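Local coordinates for uncharacterized protein SCO6318 (PDB 2QZ7) that is of unknown function but belongs to the TerD family, named for telluride resistance, and binds three sodium ions in its crystal, at residues Trp37-Pro40 against Pro41-Leu44; His119-Phe122 against Asp123-Ser126. One frame throughout, in Å; residues are numbered along the deposited sequence.

Both contacts are local and lie in loops that cross between the two antiparallel sheets of the TerD beta sandwich: interaction 1 between strands 26-31 and 44-52, interaction 2 between strands 104-113 and 129-134. Their centres are about 11 Å apart, and the side chain of Lys120 in interaction 2 packs on Arg39 and His42 in interaction 1. Residues 37-44 form an extended, proline-stiffened run whose touching residues are mostly exposed. Residues 119-126 instead make a hydrogen-bonded turn, with four of seven touching residues buried. Each contact supplies main-chain oxygen to a different sodium ion: Leu44 O in interaction 1, the carbonyls of Phe122 and Val125 in interaction 2.

Interaction 1 (Trp37-Pro40 against Pro41-Leu44); sequences WDRP and PHHL. With NA (sodium ion), chain D.
In the loop that carries the chain from strand 26-31 to strand 44-52, and so from one sheet of the TerD beta sandwich to the other, Arg39 turns its guanidinium against the imidazole of His42. The NE2 atom of His42 sits 3.1 Å above the guanidinium plane of Arg39, offset toward its rim. Relative to the histidine ring, CZ of Arg39 lies at the edge and in the plane. The two flat groups stand 75° apart, so the arrangement is an edge over a face and not a stack. Both NH1 and NH2 of Arg39 lie 3.4 Å from NE2 of His42, but their angles are too poor for hydrogen bonds. Arginine suits this place because its chain is long enough to reach forward over the two prolines to His42: a bend at chi3 (58°) swings the guanidinium over to the histidine. As modelled, ND1 of His42 makes a weak hydrogen bond to the carbonyl of Asp33, and NE2 faces the arginine; if that nitrogen is unprotonated, it would probably be drawn to the positive charge.

Between them, Pro40 and Pro41 have the backbone angles of polyproline II. CB of Pro40 packs on CD of Pro41 at 3.6 Å, and the two rings stiffen the extended run. Ser35 OG is hydrogen-bonded to the carbonyls of both Arg39 and Pro40.

The far end of the run reaches a metal site. Asp45, Ser81 and Glu91 share the sodium ion with Leu44, and His43 NE2 is hydrogen-bonded to Asp45 OD1. Leu44 O meets the sodium at 2.4 Å, while the same NE2 of His43 also points a weak, shared bond of 3.3 Å at water 1, itself a ligand of the ion.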
loop_
_atom_site.group_PDB
_atom_site.type_symbol
_atom_site.label_atom_id
_atom_site.label_comp_id
_atom_site.label_asym_id
_atom_site.label_seq_id
_atom_site.Cartn_x
_atom_site.Cartn_y
_atom_site.Cartn_z
ATOM N N TRP A 37 -20.320 -5.283 -16.644
ATOM C CA TRP A 37 -20.179 -6.238 -17.760
ATOM C C TRP A 37 -19.732 -5.531 -19.051
ATOM O O TRP A 37 -19.052 -6.045 -19.956
ATOM C CB TRP A 37 -21.530 -6.893 -18.038
ATOM C CG TRP A 37 -22.258 -6.216 -19.174
ATOM C CD1 TRP A 37 -22.330 -6.637 -20.486
ATOM C CD2 TRP A 37 -22.979 -4.973 -19.113
ATOM N NE1 TRP A 37 -23.081 -5.745 -21.239
ATOM C CE2 TRP A 37 -23.491 -4.716 -20.425
ATOM C CE3 TRP A 37 -23.259 -4.058 -18.081
ATOM C CZ2 TRP A 37 -24.264 -3.574 -20.728
ATOM C CZ3 TRP A 37 -24.033 -2.926 -18.380
ATOM C CH2 TRP A 37 -24.526 -2.696 -19.695
ATOM N N ASP A 38 -20.017 -4.174 -19.055
ATOM C CA ASP A 38 -19.630 -3.249 -20.117
ATOM C C ASP A 38 -18.094 -3.028 -20.224
ATOM O O ASP A 38 -17.625 -2.618 -21.286
ATOM C CB ASP A 38 -20.356 -1.907 -19.884
ATOM C CG ASP A 38 -21.109 -1.402 -21.116
ATOM O OD1 ASP A 38 -20.592 -1.529 -22.248
ATOM O OD2 ASP A 38 -22.230 -0.854 -20.961
ATOM N N ARG A 39 -17.326 -3.318 -19.157
ATOM C CA ARG A 39 -15.908 -2.925 -19.079
ATOM C C ARG A 39 -14.882 -4.005 -18.573
ATOM O O ARG A 39 -15.211 -4.835 -17.692
ATOM C CB ARG A 39 -15.768 -1.695 -18.148
ATOM C CG ARG A 39 -16.462 -0.369 -18.558
ATOM C CD ARG A 39 -16.250 0.699 -17.436
ATOM N NE ARG A 39 -14.817 0.961 -17.164
ATOM C CZ ARG A 39 -14.319 1.679 -16.150
ATOM N NH1 ARG A 39 -15.106 2.234 -15.226
ATOM N NH2 ARG A 39 -13.006 1.836 -16.060
ATOM N N PRO A 40 -13.614 -3.947 -19.084
ATOM C CA PRO A 40 -12.466 -4.706 -18.526
ATOM C C PRO A 40 -12.334 -4.606 -16.986
ATOM O O PRO A 40 -12.771 -3.608 -16.414
ATOM C CB PRO A 40 -11.249 -4.052 -19.201
ATOM C CG PRO A 40 -11.796 -3.589 -20.543
ATOM C CD PRO A 40 -13.216 -3.139 -20.265
ATOM N N PRO A 41 -11.760 -5.643 -16.335
ATOM C CA PRO A 41 -11.670 -5.728 -14.864
ATOM C C PRO A 41 -11.010 -4.527 -14.197
ATOM O O PRO A 41 -10.166 -3.835 -14.794
ATOM C CB PRO A 41 -10.815 -6.983 -14.627
ATOM C CG PRO A 41 -10.101 -7.208 -15.940
ATOM C CD PRO A 41 -11.119 -6.809 -16.960
ATOM N N HIS A 42 -11.404 -4.301 -12.950
ATOM C CA HIS A 42 -10.738 -3.357 -12.091
ATOM C C HIS A 42 -9.700 -4.130 -11.229
ATOM O O HIS A 42 -10.063 -4.896 -10.341
ATOM C CB HIS A 42 -11.773 -2.612 -11.216
ATOM C CG HIS A 42 -12.602 -1.616 -11.966
ATOM N ND1 HIS A 42 -13.906 -1.324 -11.624
ATOM C CD2 HIS A 42 -12.324 -0.859 -13.050
ATOM C CE1 HIS A 42 -14.385 -0.413 -12.449
ATOM N NE2 HIS A 42 -13.452 -0.128 -13.336
ATOM N N HIS A 43 -8.420 -3.939 -11.536
ATOM C CA HIS A 43 -7.338 -4.637 -10.871
ATOM C C HIS A 43 -6.562 -3.622 -10.030
ATOM O O HIS A 43 -5.886 -2.728 -10.567
ATOM C CB HIS A 43 -6.411 -5.343 -11.864
ATOM C CG HIS A 43 -5.319 -6.138 -11.207
ATOM N ND1 HIS A 43 -4.472 -6.963 -11.910
ATOM C CD2 HIS A 43 -4.902 -6.189 -9.916
ATOM C CE1 HIS A 43 -3.606 -7.520 -11.082
ATOM N NE2 HIS A 43 -3.838 -7.051 -9.864
ATOM N N LEU A 44 -6.737 -3.747 -8.713
ATOM C CA LEU A 44 -6.039 -2.931 -7.703
ATOM C C LEU A 44 -5.159 -3.839 -6.892
ATOM O O LEU A 44 -5.498 -5.003 -6.661
ATOM C CB LEU A 44 -6.981 -2.214 -6.732
ATOM C CG LEU A 44 -7.636 -0.903 -7.215
ATOM C CD1 LEU A 44 -8.617 -1.123 -8.424
ATOM C CD2 LEU A 44 -8.332 -0.209 -6.067
HETATM NA NA NA D . -4.805 -7.259 -6.435
HETATM O O HOH W 1 -4.067 -9.121 -7.313
#

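Interaction 2 (His119-Phe122 against Asp123-Ser126); sequences HKTF and DDVS. With NA (sodium ion), chain E.
Phe122, Asp124 and Asp123 bury the most surface here, and all three belong to a tight turn between strands 104-113 and 129-134. The turn is two overlapping type I beta turns: Asp124 N bonds weakly to Thr121 O at 3.1 Å, and Val125 N bonds weakly to Phe122 O at 3.4 Å. The side chain of Asp124 adds a stronger bond across the first turn. With its CG anti to the carbonyl carbon (chi1 -56°), the carboxylate folds back across the turn and OD2 takes the N-H of Thr121 at 2.7 Å. That bond is nearly straight, 171° at the hydrogen, and meets OD2 on its anti side, 24° out of the carboxylate plane. A short acidic side chain suits this position because it can reach an amide three residues back. CB of Asp124 rests against CG of Lys120, 4.0 Å away.

CB of Asp123 comes within 3.7 Å of Thr121 OG1, while its carboxylate leads away from the turn. The hydroxyl of Thr121 is hydrogen-bonded to the carbonyl of Ala148. Phe122 turns its ring into the protein, stacked on Phe144 and touching Val111 and Ile113, as befits a large apolar residue at a buried place.

The turn also brings Phe122 O and Val125 O within 3.1 Å of each other, a pairing of two acceptors that would probably be repulsive without a cation. Sodium, with Thr128 OG1 and water 2 as further ligands, binds both carbonyls and probably offsets that repulsion, so that ion and turn would stabilise one another.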
loop_
_atom_site.group_PDB
_atom_site.type_symbol
_atom_site.label_atom_id
_atom_site.label_comp_id
_atom_site.label_asym_id
_atom_site.label_seq_id
_atom_site.Cartn_x
_atom_site.Cartn_y
_atom_site.Cartn_z
ATOM N N HIS A 119 -6.269 4.754 -19.007
ATOM C CA HIS A 119 -6.069 5.640 -17.847
ATOM C C HIS A 119 -7.193 5.530 -16.807
ATOM O O HIS A 119 -8.329 5.923 -17.073
ATOM C CB HIS A 119 -5.865 7.105 -18.295
ATOM C CG HIS A 119 -5.773 8.092 -17.163
ATOM N ND1 HIS A 119 -4.689 8.161 -16.309
ATOM C CD2 HIS A 119 -6.633 9.055 -16.754
ATOM C CE1 HIS A 119 -4.886 9.121 -15.423
ATOM N NE2 HIS A 119 -6.060 9.679 -15.673
ATOM N N LYS A 120 -6.866 5.004 -15.622
ATOM C CA LYS A 120 -7.902 4.728 -14.622
ATOM C C LYS A 120 -7.513 5.218 -13.214
ATOM O O LYS A 120 -6.445 4.898 -12.698
ATOM C CB LYS A 120 -8.237 3.236 -14.639
ATOM C CG LYS A 120 -9.435 2.808 -13.814
ATOM C CD LYS A 120 -9.493 1.279 -13.678
ATOM C CE LYS A 120 -10.054 0.631 -14.961
ATOM N NZ LYS A 120 -10.094 -0.880 -14.860
ATOM N N THR A 121 -8.390 6.017 -12.611
ATOM C CA THR A 121 -8.106 6.638 -11.315
ATOM C C THR A 121 -9.050 6.077 -10.233
ATOM O O THR A 121 -9.956 5.301 -10.538
ATOM C CB THR A 121 -8.265 8.157 -11.398
ATOM O OG1 THR A 121 -9.653 8.467 -11.560
ATOM C CG2 THR A 121 -7.475 8.755 -12.594
ATOM N N PHE A 122 -8.833 6.484 -8.981
ATOM C CA PHE A 122 -9.657 6.067 -7.846
ATOM C C PHE A 122 -11.102 6.528 -7.978
ATOM O O PHE A 122 -12.021 5.867 -7.446
ATOM C CB PHE A 122 -9.043 6.537 -6.515
ATOM C CG PHE A 122 -7.824 5.755 -6.112
ATOM C CD1 PHE A 122 -7.952 4.525 -5.475
ATOM C CD2 PHE A 122 -6.539 6.241 -6.383
ATOM C CE1 PHE A 122 -6.809 3.780 -5.124
ATOM C CE2 PHE A 122 -5.405 5.532 -6.049
ATOM C CZ PHE A 122 -5.528 4.278 -5.388
ATOM N N ASP A 123 -11.290 7.645 -8.682
ATOM C CA ASP A 123 -12.623 8.208 -8.980
ATOM C C ASP A 123 -13.424 7.361 -9.960
ATOM O O ASP A 123 -14.646 7.376 -9.911
ATOM C CB ASP A 123 -12.528 9.640 -9.515
ATOM C CG ASP A 123 -13.821 10.408 -9.328
ATOM O OD1 ASP A 123 -14.322 10.433 -8.174
ATOM O OD2 ASP A 123 -14.355 10.958 -10.322
ATOM N N ASP A 124 -12.723 6.640 -10.844
ATOM C CA ASP A 124 -13.322 5.681 -11.792
ATOM C C ASP A 124 -13.789 4.345 -11.172
ATOM O O ASP A 124 -14.414 3.539 -11.865
ATOM C CB ASP A 124 -12.333 5.362 -12.918
ATOM C CG ASP A 124 -11.861 6.604 -13.653
ATOM O OD1 ASP A 124 -12.701 7.471 -13.992
ATOM O OD2 ASP A 124 -10.646 6.713 -13.910
ATOM N N VAL A 125 -13.474 4.104 -9.900
ATOM C CA VAL A 125 -13.716 2.788 -9.282
ATOM C C VAL A 125 -14.553 2.966 -8.004
ATOM O O VAL A 125 -14.132 3.687 -7.077
ATOM C CB VAL A 125 -12.378 2.017 -8.929
ATOM C CG1 VAL A 125 -12.680 0.568 -8.464
ATOM C CG2 VAL A 125 -11.391 2.008 -10.109
ATOM N N SER A 126 -15.729 2.328 -7.949
ATOM C CA SER A 126 -16.664 2.571 -6.839
ATOM C C SER A 126 -16.349 1.804 -5.551
ATOM O O SER A 126 -15.836 0.669 -5.568
ATOM C CB SER A 126 -18.159 2.494 -7.263
ATOM O OG SER A 126 -18.450 1.408 -8.113
HETATM NA NA NA E . -13.224 5.422 -5.730
HETATM O O HOH W 2 -12.426 7.174 -4.682
#